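Local coordinates for inactivation-no-after-potential D protein (Drosophila melanogaster, PDB 2QKU) that probably binds C-terminal or internal peptide motifs through a PDZ domain, consistent with a scaffold that organises the phototransduction complex of fly photoreceptors, at residues K14-S19 and A68-A73; K52-A57 and N74-M79. All blocks are in the same frame, centred on the assembly; numbering follows the deposited sequence.

Contact 1: residues K14-S19 and A68-A73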
loop_
_atom_site.group_PDB
_atom_site.type_symbol
_atom_site.label_atom_id
_atom_site.label_comp_id
_atom_site.label_asym_id
_atom_site.label_seq_id
_atom_site.Cartn_x
_atom_site.Cartn_y
_atom_site.Cartn_z
ATOM N N LYS A 14 7.621 -0.748 13.843
ATOM C CA LYS A 14 6.807 -1.775 13.211
ATOM C C LYS A 14 6.531 -1.424 11.751
ATOM O O LYS A 14 5.762 -0.506 11.457
ATOM C CB LYS A 14 5.480 -1.934 13.949
ATOM C CG LYS A 14 4.696 -3.163 13.507
ATOM C CD LYS A 14 3.239 -3.100 13.943
ATOM C CE LYS A 14 3.088 -3.073 15.450
ATOM N NZ LYS A 14 1.645 -3.028 15.834
ATOM N N GLU A 15 7.156 -2.163 10.839
ATOM C CA GLU A 15 6.978 -1.931 9.408
ATOM C C GLU A 15 5.577 -2.346 8.970
ATOM O O GLU A 15 4.950 -3.196 9.601
ATOM C CB GLU A 15 7.990 -2.747 8.603
ATOM C CG GLU A 15 9.388 -2.780 9.180
ATOM C CD GLU A 15 10.345 -3.568 8.301
ATOM O OE1 GLU A 15 10.000 -4.703 7.913
ATOM O OE2 GLU A 15 11.442 -3.056 8.001
ATOM N N LEU A 16 5.094 -1.746 7.887
ATOM C CA LEU A 16 3.777 -2.086 7.364
ATOM C C LEU A 16 3.777 -3.562 6.947
ATOM O O LEU A 16 2.741 -4.229 6.983
ATOM C CB LEU A 16 3.435 -1.188 6.169
ATOM C CG LEU A 16 3.461 0.313 6.491
ATOM C CD1 LEU A 16 3.061 1.133 5.275
ATOM C CD2 LEU A 16 2.520 0.593 7.645
ATOM N N GLY A 17 4.948 -4.059 6.547
ATOM C CA GLY A 17 5.080 -5.451 6.155
ATOM C C GLY A 17 4.605 -5.795 4.756
ATOM O O GLY A 17 4.309 -6.959 4.468
ATOM N N LEU A 18 4.543 -4.793 3.883
ATOM C CA LEU A 18 4.089 -4.993 2.510
ATOM C C LEU A 18 5.244 -5.000 1.517
ATOM O O LEU A 18 6.090 -4.109 1.538
ATOM C CB LEU A 18 3.118 -3.875 2.109
ATOM C CG LEU A 18 1.878 -3.675 2.985
ATOM C CD1 LEU A 18 1.190 -2.357 2.644
ATOM C CD2 LEU A 18 0.946 -4.853 2.785
ATOM N N SER A 19 5.283 -6.012 0.656
ATOM C CA SER A 19 6.307 -6.093 -0.378
ATOM C C SER A 19 5.606 -5.619 -1.642
ATOM O O SER A 19 4.474 -6.019 -1.912
ATOM C CB SER A 19 6.797 -7.530 -0.543
ATOM O OG SER A 19 7.513 -7.937 0.618
ATOM N N ALA A 68 10.042 4.470 -2.361
ATOM C CA ALA A 68 10.572 5.456 -1.419
ATOM C C ALA A 68 9.471 6.128 -0.607
ATOM O O ALA A 68 9.629 6.342 0.590
ATOM C CB ALA A 68 11.388 6.516 -2.159
ATOM N N LEU A 69 8.355 6.464 -1.251
ATOM C CA LEU A 69 7.252 7.111 -0.538
ATOM C C LEU A 69 6.696 6.154 0.500
ATOM O O LEU A 69 6.360 6.550 1.621
ATOM C CB LEU A 69 6.134 7.505 -1.502
ATOM C CG LEU A 69 6.408 8.680 -2.434
ATOM C CD1 LEU A 69 5.288 8.767 -3.468
ATOM C CD2 LEU A 69 6.513 9.963 -1.623
ATOM N N PHE A 70 6.601 4.887 0.117
ATOM C CA PHE A 70 6.081 3.874 1.010
ATOM C C PHE A 70 6.976 3.740 2.224
ATOM O O PHE A 70 6.507 3.721 3.361
ATOM C CB PHE A 70 6.019 2.531 0.297
ATOM C CG PHE A 70 4.701 1.855 0.415
ATOM C CD1 PHE A 70 3.744 1.999 -0.586
ATOM C CD2 PHE A 70 4.403 1.084 1.531
ATOM C CE1 PHE A 70 2.502 1.380 -0.478
ATOM C CE2 PHE A 70 3.167 0.460 1.656
ATOM C CZ PHE A 70 2.212 0.608 0.647
ATOM N N LYS A 71 8.274 3.634 1.974
ATOM C CA LYS A 71 9.240 3.490 3.048
ATOM C C LYS A 71 9.314 4.729 3.924
ATOM O O LYS A 71 9.688 4.648 5.100
ATOM C CB LYS A 71 10.616 3.169 2.464
ATOM C CG LYS A 71 11.057 1.734 2.720
ATOM C CD LYS A 71 9.926 0.739 2.458
ATOM C CE LYS A 71 10.371 -0.679 2.757
ATOM N NZ LYS A 71 10.892 -0.840 4.150
ATOM N N GLY A 72 8.949 5.875 3.359
ATOM C CA GLY A 72 8.991 7.105 4.126
ATOM C C GLY A 72 7.811 7.254 5.063
ATOM O O GLY A 72 7.779 8.168 5.886
ATOM N N ALA A 73 6.843 6.352 4.937
ATOM C CA ALA A 73 5.634 6.365 5.763
ATOM C C ALA A 73 5.911 6.622 7.238
ATOM O O ALA A 73 6.744 5.956 7.856
ATOM C CB ALA A 73 4.888 5.050 5.610
#

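Contact 2: residues K52-A57 and N74-M79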
loop_
_atom_site.group_PDB
_atom_site.type_symbol
_atom_site.label_atom_id
_atom_site.label_comp_id
_atom_site.label_asym_id
_atom_site.label_seq_id
_atom_site.Cartn_x
_atom_site.Cartn_y
_atom_site.Cartn_z
ATOM N N LYS A 52 -2.935 5.089 -4.925
ATOM C CA LYS A 52 -2.610 6.374 -4.333
ATOM C C LYS A 52 -2.094 6.160 -2.917
ATOM O O LYS A 52 -2.630 5.339 -2.173
ATOM C CB LYS A 52 -3.858 7.266 -4.324
ATOM C CG LYS A 52 -3.594 8.719 -3.984
ATOM C CD LYS A 52 -4.882 9.550 -4.001
ATOM C CE LYS A 52 -5.493 9.648 -5.397
ATOM N NZ LYS A 52 -6.608 10.647 -5.448
ATOM N N PHE A 53 -1.050 6.896 -2.553
ATOM C CA PHE A 53 -0.460 6.793 -1.221
ATOM C C PHE A 53 -0.398 8.194 -0.611
ATOM O O PHE A 53 0.279 9.083 -1.137
ATOM C CB PHE A 53 0.948 6.197 -1.311
ATOM C CG PHE A 53 1.519 5.790 0.013
ATOM C CD1 PHE A 53 1.069 4.641 0.652
ATOM C CD2 PHE A 53 2.501 6.560 0.627
ATOM C CE1 PHE A 53 1.587 4.259 1.888
ATOM C CE2 PHE A 53 3.023 6.188 1.862
ATOM C CZ PHE A 53 2.562 5.032 2.493
ATOM N N ASN A 54 -1.102 8.374 0.504
ATOM C CA ASN A 54 -1.180 9.660 1.194
ATOM C C ASN A 54 -1.591 10.790 0.258
ATOM O O ASN A 54 -1.053 11.897 0.322
ATOM C CB ASN A 54 0.144 10.004 1.884
ATOM C CG ASN A 54 0.458 9.064 3.038
ATOM O OD1 ASN A 54 -0.449 8.556 3.702
ATOM N ND2 ASN A 54 1.748 8.837 3.289
ATOM N N GLY A 55 -2.558 10.501 -0.610
ATOM C CA GLY A 55 -3.051 11.506 -1.534
ATOM C C GLY A 55 -2.312 11.650 -2.851
ATOM O O GLY A 55 -2.798 12.339 -3.750
ATOM N N ASP A 56 -1.145 11.020 -2.979
ATOM C CA ASP A 56 -0.382 11.111 -4.217
ATOM C C ASP A 56 -0.661 9.948 -5.166
ATOM O O ASP A 56 -0.484 8.784 -4.812
ATOM C CB ASP A 56 1.114 11.182 -3.916
ATOM C CG ASP A 56 1.487 12.425 -3.139
ATOM O OD1 ASP A 56 1.047 13.521 -3.542
ATOM O OD2 ASP A 56 2.223 12.313 -2.136
ATOM N N ALA A 57 -1.105 10.273 -6.375
ATOM C CA ALA A 57 -1.401 9.262 -7.375
ATOM C C ALA A 57 -0.092 8.597 -7.767
ATOM O O ALA A 57 0.880 9.280 -8.106
ATOM C CB ALA A 57 -2.053 9.905 -8.585
ATOM N N ASN A 74 5.187 7.581 7.802
ATOM C CA ASN A 74 5.352 7.937 9.199
ATOM C C ASN A 74 4.074 8.585 9.728
ATOM O O ASN A 74 3.541 9.520 9.128
ATOM C CB ASN A 74 6.536 8.891 9.344
ATOM C CG ASN A 74 6.878 9.173 10.780
ATOM O OD1 ASN A 74 6.220 9.980 11.437
ATOM N ND2 ASN A 74 7.905 8.500 11.289
ATOM N N GLY A 75 3.584 8.080 10.853
ATOM C CA GLY A 75 2.365 8.621 11.422
ATOM C C GLY A 75 1.145 8.071 10.707
ATOM O O GLY A 75 1.039 6.864 10.475
ATOM N N LYS A 76 0.219 8.952 10.349
ATOM C CA LYS A 76 -0.991 8.527 9.665
ATOM C C LYS A 76 -0.660 8.096 8.242
ATOM O O LYS A 76 0.039 8.801 7.515
ATOM C CB LYS A 76 -2.014 9.667 9.649
ATOM C CG LYS A 76 -3.411 9.262 9.174
ATOM C CD LYS A 76 -3.817 9.956 7.862
ATOM C CE LYS A 76 -3.027 9.434 6.663
ATOM N NZ LYS A 76 -3.345 10.170 5.404
ATOM N N VAL A 77 -1.162 6.928 7.856
ATOM C CA VAL A 77 -0.936 6.395 6.520
ATOM C C VAL A 77 -2.287 6.193 5.831
ATOM O O VAL A 77 -3.234 5.686 6.433
ATOM C CB VAL A 77 -0.189 5.036 6.571
ATOM C CG1 VAL A 77 0.097 4.550 5.159
ATOM C CG2 VAL A 77 1.108 5.176 7.359
ATOM N N SER A 78 -2.372 6.602 4.572
ATOM C CA SER A 78 -3.606 6.463 3.814
ATOM C C SER A 78 -3.327 5.917 2.421
ATOM O O SER A 78 -2.440 6.409 1.720
ATOM C CB SER A 78 -4.299 7.819 3.697
ATOM O OG SER A 78 -5.474 7.707 2.917
HETATM N N MSE A 79 -4.089 4.902 2.022
HETATM C CA MSE A 79 -3.918 4.284 0.709
HETATM C C MSE A 79 -5.247 4.110 -0.011
HETATM O O MSE A 79 -6.265 3.835 0.620
HETATM C CB MSE A 79 -3.301 2.888 0.843
HETATM C CG MSE A 79 -1.997 2.803 1.613
HETATM SE SE MSE A 79 -1.478 0.949 1.890
HETATM C CE MSE A 79 -1.735 0.834 3.800
HETATM O O HOH W 1 2.797 8.137 6.040
HETATM O O HOH W 2 -4.164 8.173 -0.287
#

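Contact 1: residues K14-S19 and A68-A73
The methyl ends of Leu16 and Leu18 converge on the CE2 corner of the Phe70 ring, each from its own direction. Leu18 crosses the aromatic side chain at about a right angle and sets CD1 against the ring edge, near its plane, with CD1 3.6 Å from Phe70 CE2 and 3.7 Å from CZ. Leu16 comes in obliquely, and its CD1 lies 3.7 Å from Phe70 CE2. Both leucines carry CG beside the backbone N and opposite the carbonyl carbon (chi1 -58° for Leu16), which turns their branches toward the helix end. The same Leu16 CD1 also reaches the CB of Ala73 at 4.3 Å, in the loop that follows helix 63-71. Replacing Phe70 by an alanine would probably leave both leucine methyls without their aromatic partner and open a gap between loop and helix. At the more exposed margin Lys71 starts away from the loop but folds back through its bent chain, bringing NZ within 4.5 Å of Glu15 OE2, opposite charges too far apart for a salt bridge. Leu18 also packs on Ile29 and Leu32 of strand 26-32. The Glu-Leu-Gly-Leu sequence matches the carboxylate-binding loop of PDZ domains, with Gly17 at positive phi; the contact joins this loop and strand 18-23 to helix 63-71, consistent with strand and helix walling the peptide groove and the loop closing its end, as in other PDZ domains.

Contact 2: residues K52-A57 and N74-M79
The Phe53 ring meets Val77 and Met79 obliquely: Val77 CG1 lies 3.6 Å from Phe53 CE1, and Met79 CG, of a selenomethionine, is 3.7 Å from Phe53 CD1. Phe53 and Met79 form an antiparallel non-hydrogen-bonded pair on one face of the sheet, their side chains lying side by side and pointing the same way, while Val77 crosses at a slant. The second flat group, the Asn54 amide, works with its own backbone to hold Ser78 by two bonds. Asn54 N donates almost straight to Ser78 O (2.7 Å, 172° at the hydrogen), and Ser78 N returns a bond to Asn54 OD1 at 2.9 Å, approaching 21° out of the amide's carbonyl plane. With CG beside its backbone N (chi1 -67°), the amide turns to strand 76-83, and OD1 takes the role the main-chain O of Asn54 would have had if strand 49-53 continued. On the other branch ND2 gives a hydrogen to a water that also takes one from Asn74 N and donates to Lys76 O, tying the amide to that backbone. Asn54 and Gly55 are central in a type I' turn, closed by backbone bonds between Phe53 and Asp56, that links strand 49-53 to strand 56-57. Strand 76-83 runs antiparallel between strands 49-53 and 2-9, with Val77 and Met79 touching Leu8, while the Phe70 ring of helix 63-71 stacks on Phe53.

From the N terminus the chain passes residues 14-19, 52-57, 68-73 and 74-79 in turn, so the two contacts cross. Contact 1 closes a long loop that carries strands 18-23, 26-32, 49-53 and 56-57 together with both helices. Contact 2 opens within that loop and closes beyond it, bracketing helix 63-71 in the connection from strand 56-57 to strand 76-83. Ala73 and Asn74 are consecutive, so the second segments of the two contacts run directly into each other. The contacts meet in the interior, where Phe70 CZ lies 3.9 Å from Met79 SE, tying helix 63-71 to the sheet through strands 49-53 and 76-83.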